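Local coordinates for protein alkaline serine protease (Pseudoalteromonas sp., PDB 1Y9Z) that probably hydrolyses peptide bonds as a cold-adapted subtilisin-like serine protease, with an inserted beta-barrel domain besides its alpha/beta domain, at residues A[83-87]-A[377-381]; A[271-277]-A[298-304]. One frame throughout, in Å; residues are numbered along the deposited sequence.

Contact 1: A[83-87]-A[377-381]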
loop_
_atom_site.group_PDB
_atom_site.type_symbol
_atom_site.label_atom_id
_atom_site.label_comp_id
_atom_site.label_asym_id
_atom_site.label_seq_id
_atom_site.Cartn_x
_atom_site.Cartn_y
_atom_site.Cartn_z
ATOM N N VAL A 83 -1.356 9.599 8.002
ATOM C CA VAL A 83 -0.911 9.083 9.292
ATOM C C VAL A 83 -0.570 7.607 9.120
ATOM O O VAL A 83 -1.236 6.893 8.366
ATOM C CB VAL A 83 -2.004 9.214 10.388
ATOM C CG1 VAL A 83 -2.232 10.672 10.718
ATOM C CG2 VAL A 83 -3.299 8.570 9.923
ATOM N N GLY A 84 0.488 7.170 9.798
ATOM C CA GLY A 84 0.893 5.778 9.731
ATOM C C GLY A 84 0.368 5.009 10.932
ATOM O O GLY A 84 -0.350 5.565 11.769
ATOM N N VAL A 85 0.731 3.735 11.032
ATOM C CA VAL A 85 0.272 2.902 12.138
ATOM C C VAL A 85 0.642 3.502 13.494
ATOM O O VAL A 85 -0.164 3.484 14.426
ATOM C CB VAL A 85 0.846 1.470 12.033
ATOM C CG1 VAL A 85 0.384 0.636 13.219
ATOM C CG2 VAL A 85 0.391 0.823 10.733
ATOM N N MET A 86 1.863 4.023 13.596
ATOM C CA MET A 86 2.365 4.658 14.820
ATOM C C MET A 86 2.768 6.065 14.381
ATOM O O MET A 86 3.921 6.314 14.028
ATOM C CB MET A 86 3.569 3.884 15.354
ATOM C CG MET A 86 3.243 2.424 15.670
ATOM S SD MET A 86 4.662 1.435 16.172
ATOM C CE MET A 86 5.426 1.130 14.572
ATOM N N PRO A 87 1.814 7.007 14.416
ATOM C CA PRO A 87 2.012 8.399 14.005
ATOM C C PRO A 87 2.399 9.455 15.034
ATOM O O PRO A 87 2.568 10.620 14.670
ATOM C CB PRO A 87 0.668 8.729 13.392
ATOM C CG PRO A 87 -0.260 8.125 14.430
ATOM C CD PRO A 87 0.399 6.776 14.763
ATOM N N GLY A 377 4.047 -2.733 11.077
ATOM C CA GLY A 377 3.740 -1.562 11.880
ATOM C C GLY A 377 2.840 -1.979 13.030
ATOM O O GLY A 377 3.080 -1.611 14.181
ATOM N N VAL A 378 1.807 -2.757 12.720
ATOM C CA VAL A 378 0.881 -3.232 13.744
ATOM C C VAL A 378 1.586 -4.174 14.713
ATOM O O VAL A 378 1.329 -4.141 15.913
ATOM C CB VAL A 378 -0.332 -3.959 13.114
ATOM C CG1 VAL A 378 -1.090 -4.743 14.181
ATOM C CG2 VAL A 378 -1.259 -2.945 12.464
ATOM N N ALA A 379 2.477 -5.014 14.196
ATOM C CA ALA A 379 3.206 -5.948 15.047
ATOM C C ALA A 379 3.993 -5.174 16.098
ATOM O O ALA A 379 4.002 -5.529 17.277
ATOM C CB ALA A 379 4.153 -6.802 14.204
ATOM N N THR A 380 4.650 -4.107 15.661
ATOM C CA THR A 380 5.445 -3.276 16.553
ATOM C C THR A 380 4.546 -2.588 17.583
ATOM O O THR A 380 4.862 -2.554 18.775
ATOM C CB THR A 380 6.225 -2.209 15.750
ATOM O OG1 THR A 380 7.025 -2.858 14.750
ATOM C CG2 THR A 380 7.136 -1.408 16.663
ATOM N N LEU A 381 3.424 -2.049 17.115
ATOM C CA LEU A 381 2.470 -1.366 17.986
ATOM C C LEU A 381 1.936 -2.300 19.069
ATOM O O LEU A 381 1.937 -1.962 20.254
ATOM C CB LEU A 381 1.309 -0.816 17.155
ATOM C CG LEU A 381 0.130 -0.191 17.912
ATOM C CD1 LEU A 381 0.606 0.968 18.785
ATOM C CD2 LEU A 381 -0.903 0.289 16.902
#
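Gly377 presents bare backbone to Val85, whose CG1 methyl lies 3.6 Å from the carbonyl carbon, Gly377 C. That approach depends on the missing side chain: a beta carbon modelled on Gly377 would fall only 3.0 Å from Val85 CG2, a clash. Gly377 O is already engaged along the helix, accepting Leu381 N, and the methyl CE of Met86 rests against the same oxygen at 3.6 Å. Val378 starts off away from the loop, yet its CG2 still grazes Val85 CG1 at 4.0 Å. The helix is 368-385, which opens with Thr368 and Ser369 of the pocket that holds phenylmethanesulfonic acid; in subtilases the nucleophilic serine sits at the start of this helix, so Ser369 probably holds that role. The loop facing it follows helix 65-74 and is tied back to it by backbone hydrogen bonds between Val85 and Thr72 and between Met86 and Ile73. Further along, Thr380 crosses the Met86 side chain at about a right angle. A bend at the last torsion of Met86 (chi3 -78°) brings CE to 3.6 Å from Thr380 CB, while Thr380 OG1 is hydrogen-bonded to Ser376 O within the helix. Leu381 and Met86 run past each other in opposite directions, CB against CG. With CG of Leu381 anti to its own amide nitrogen (chi1 174°), CD2 reaches the other loop side chain, 3.9 Å from Val85 CG1.

Contact 2: A[271-277]-A[298-304]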
loop_
_atom_site.group_PDB
_atom_site.type_symbol
_atom_site.label_atom_id
_atom_site.label_comp_id
_atom_site.label_asym_id
_atom_site.label_seq_id
_atom_site.Cartn_x
_atom_site.Cartn_y
_atom_site.Cartn_z
ATOM N N ASN A 271 -24.597 12.240 -24.906
ATOM C CA ASN A 271 -23.683 13.340 -25.188
ATOM C C ASN A 271 -23.028 13.829 -23.902
ATOM O O ASN A 271 -23.663 14.494 -23.083
ATOM C CB ASN A 271 -24.424 14.496 -25.863
ATOM C CG ASN A 271 -23.514 15.670 -26.166
ATOM O OD1 ASN A 271 -22.456 15.508 -26.776
ATOM N ND2 ASN A 271 -23.923 16.860 -25.742
ATOM N N MET A 272 -21.752 13.491 -23.732
ATOM C CA MET A 272 -21.000 13.881 -22.544
ATOM C C MET A 272 -20.235 15.187 -22.717
ATOM O O MET A 272 -19.406 15.539 -21.877
ATOM C CB MET A 272 -20.021 12.771 -22.153
ATOM C CG MET A 272 -20.666 11.565 -21.488
ATOM S SD MET A 272 -21.427 11.971 -19.906
ATOM C CE MET A 272 -22.438 10.519 -19.640
ATOM N N ALA A 273 -20.507 15.904 -23.801
ATOM C CA ALA A 273 -19.829 17.169 -24.050
ATOM C C ALA A 273 -20.029 18.111 -22.867
ATOM O O ALA A 273 -21.141 18.253 -22.358
ATOM C CB ALA A 273 -20.366 17.807 -25.327
ATOM N N ASN A 274 -18.944 18.744 -22.428
ATOM C CA ASN A 274 -18.985 19.681 -21.308
ATOM C C ASN A 274 -19.498 19.055 -20.014
ATOM O O ASN A 274 -19.995 19.757 -19.133
ATOM C CB ASN A 274 -19.853 20.890 -21.665
ATOM C CG ASN A 274 -19.252 21.732 -22.774
ATOM O OD1 ASN A 274 -18.161 22.286 -22.625
ATOM N ND2 ASN A 274 -19.959 21.830 -23.893
ATOM N N LYS A 275 -19.363 17.739 -19.894
ATOM C CA LYS A 275 -19.832 17.039 -18.704
ATOM C C LYS A 275 -18.743 16.194 -18.051
ATOM O O LYS A 275 -17.754 15.833 -18.689
ATOM C CB LYS A 275 -20.996 16.113 -19.070
ATOM C CG LYS A 275 -22.223 16.799 -19.653
ATOM C CD LYS A 275 -23.094 17.411 -18.570
ATOM C CE LYS A 275 -24.423 17.886 -19.147
ATOM N NZ LYS A 275 -25.351 18.390 -18.097
ATOM N N ILE A 276 -18.928 15.903 -16.767
ATOM C CA ILE A 276 -18.013 15.036 -16.035
ATOM C C ILE A 276 -18.749 13.709 -16.133
ATOM O O ILE A 276 -19.886 13.582 -15.677
ATOM C CB ILE A 276 -17.863 15.450 -14.556
ATOM C CG1 ILE A 276 -17.154 16.804 -14.463
ATOM C CG2 ILE A 276 -17.080 14.386 -13.794
ATOM C CD1 ILE A 276 -15.783 16.835 -15.119
ATOM N N CYS A 277 -18.097 12.729 -16.742
ATOM C CA CYS A 277 -18.698 11.428 -16.978
ATOM C C CYS A 277 -18.424 10.370 -15.919
ATOM O O CYS A 277 -17.284 9.949 -15.719
ATOM C CB CYS A 277 -18.228 10.945 -18.343
ATOM S SG CYS A 277 -18.980 9.452 -19.057
ATOM N N CYS A 298 -16.655 6.922 -22.068
ATOM C CA CYS A 298 -16.900 8.280 -21.615
ATOM C C CYS A 298 -16.218 9.293 -22.532
ATOM O O CYS A 298 -16.837 10.264 -22.968
ATOM C CB CYS A 298 -16.371 8.455 -20.193
ATOM S SG CYS A 298 -17.516 8.068 -18.828
ATOM N N LYS A 299 -14.940 9.060 -22.816
ATOM C CA LYS A 299 -14.159 9.947 -23.673
ATOM C C LYS A 299 -14.780 10.105 -25.056
ATOM O O LYS A 299 -14.917 11.219 -25.565
ATOM C CB LYS A 299 -12.729 9.416 -23.816
ATOM C CG LYS A 299 -11.828 10.275 -24.694
ATOM C CD LYS A 299 -11.638 11.665 -24.103
ATOM C CE LYS A 299 -10.814 12.553 -25.023
ATOM N NZ LYS A 299 -11.504 12.806 -26.319
ATOM N N THR A 300 -15.148 8.982 -25.666
ATOM C CA THR A 300 -15.750 8.997 -26.993
ATOM C C THR A 300 -17.015 9.850 -27.000
ATOM O O THR A 300 -17.310 10.528 -27.987
ATOM C CB THR A 300 -16.104 7.568 -27.450
ATOM O OG1 THR A 300 -14.918 6.763 -27.457
ATOM C CG2 THR A 300 -16.702 7.585 -28.850
ATOM N N ALA A 301 -17.753 9.819 -25.896
ATOM C CA ALA A 301 -18.985 10.589 -25.775
ATOM C C ALA A 301 -18.698 12.083 -25.647
ATOM O O ALA A 301 -19.619 12.900 -25.666
ATOM C CB ALA A 301 -19.787 10.105 -24.573
ATOM N N GLY A 302 -17.421 12.431 -25.508
ATOM C CA GLY A 302 -17.033 13.828 -25.397
ATOM C C GLY A 302 -16.835 14.361 -23.987
ATOM O O GLY A 302 -16.799 15.574 -23.781
ATOM N N ALA A 303 -16.691 13.465 -23.016
ATOM C CA ALA A 303 -16.507 13.865 -21.623
ATOM C C ALA A 303 -15.275 14.741 -21.394
ATOM O O ALA A 303 -14.238 14.550 -22.029
ATOM C CB ALA A 303 -16.427 12.624 -20.736
ATOM N N LYS A 304 -15.403 15.700 -20.481
ATOM C CA LYS A 304 -14.304 16.602 -20.138
ATOM C C LYS A 304 -13.469 15.987 -19.021
ATOM O O LYS A 304 -12.259 16.201 -18.940
ATOM C CB LYS A 304 -14.841 17.957 -19.671
ATOM C CG LYS A 304 -15.483 18.794 -20.763
ATOM C CD LYS A 304 -16.003 20.114 -20.207
ATOM C CE LYS A 304 -14.891 20.964 -19.618
ATOM N NZ LYS A 304 -15.422 22.251 -19.085
#
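Met272 N donates to Ala301 O at 2.9 Å, approaching from above the carbonyl plane, 44° out of it. The second backbone bond is straighter: Lys304 N reaches Lys275 O at 3.0 Å, nearly in line with the carbonyl. Between them Met272 O closes the type II turn 272-275 by accepting Lys275 N, and the CA-H of Ala303 points at the same oxygen, with CA 3.4 Å away. Gly302 O, close to Met272 O but unable to bond to it, receives a matching CA-H contact from Ala273. Gly302 is the first residue to leave helical phi/psi (phi 96°), in a Schellman motif: its N bonds to Lys299 O and Ala303 N to Cys298 O. The contact joins elements of a beta-alpha-beta unit, strand 275-280, helix 291-300 and strand 305-309, together with the turn leading into its first strand; the disulfide Cys277-Cys298 ties that strand to the helix. Ala303 CB is squeezed against Cys277 CB at 3.4 Å. The aliphatic chain of Lys304 crosses Asn274, CD lying 3.2 Å from Asn274 CA, and a bend at chi3 (61°) precedes NZ, which bonds to Thr254 O. With an alanine here, Asn274 would probably lose this aliphatic cover and the carbonyl of Thr254 its ammonium donor. Both hydrogen bonds across the contact are backbone to backbone, and with the disulfide they join the helix exit to turn and strand.

Contacts 1 and 2 belong to different parts of the molecule: their centres are 43 Å apart, their nearest atoms about 27 Å, and they flank the centre of the chain on opposite sides. The centre of contact 1 lies about 14 Å from the centre of the chain, that of contact 2 about 32 Å. In sequence, 271-277 and 298-304 are nested inside the loop closed by 83-87 and 377-381, consistent with an insert whose chain leaves and rejoins the protease domain. Contact 1 pairs helix 368-385 with the loop following helix 65-74, the two helices whose first turns hold the pocket residues Ser369 and His65. The Met86 side chain is also about 12 Å from a bound calcium ion.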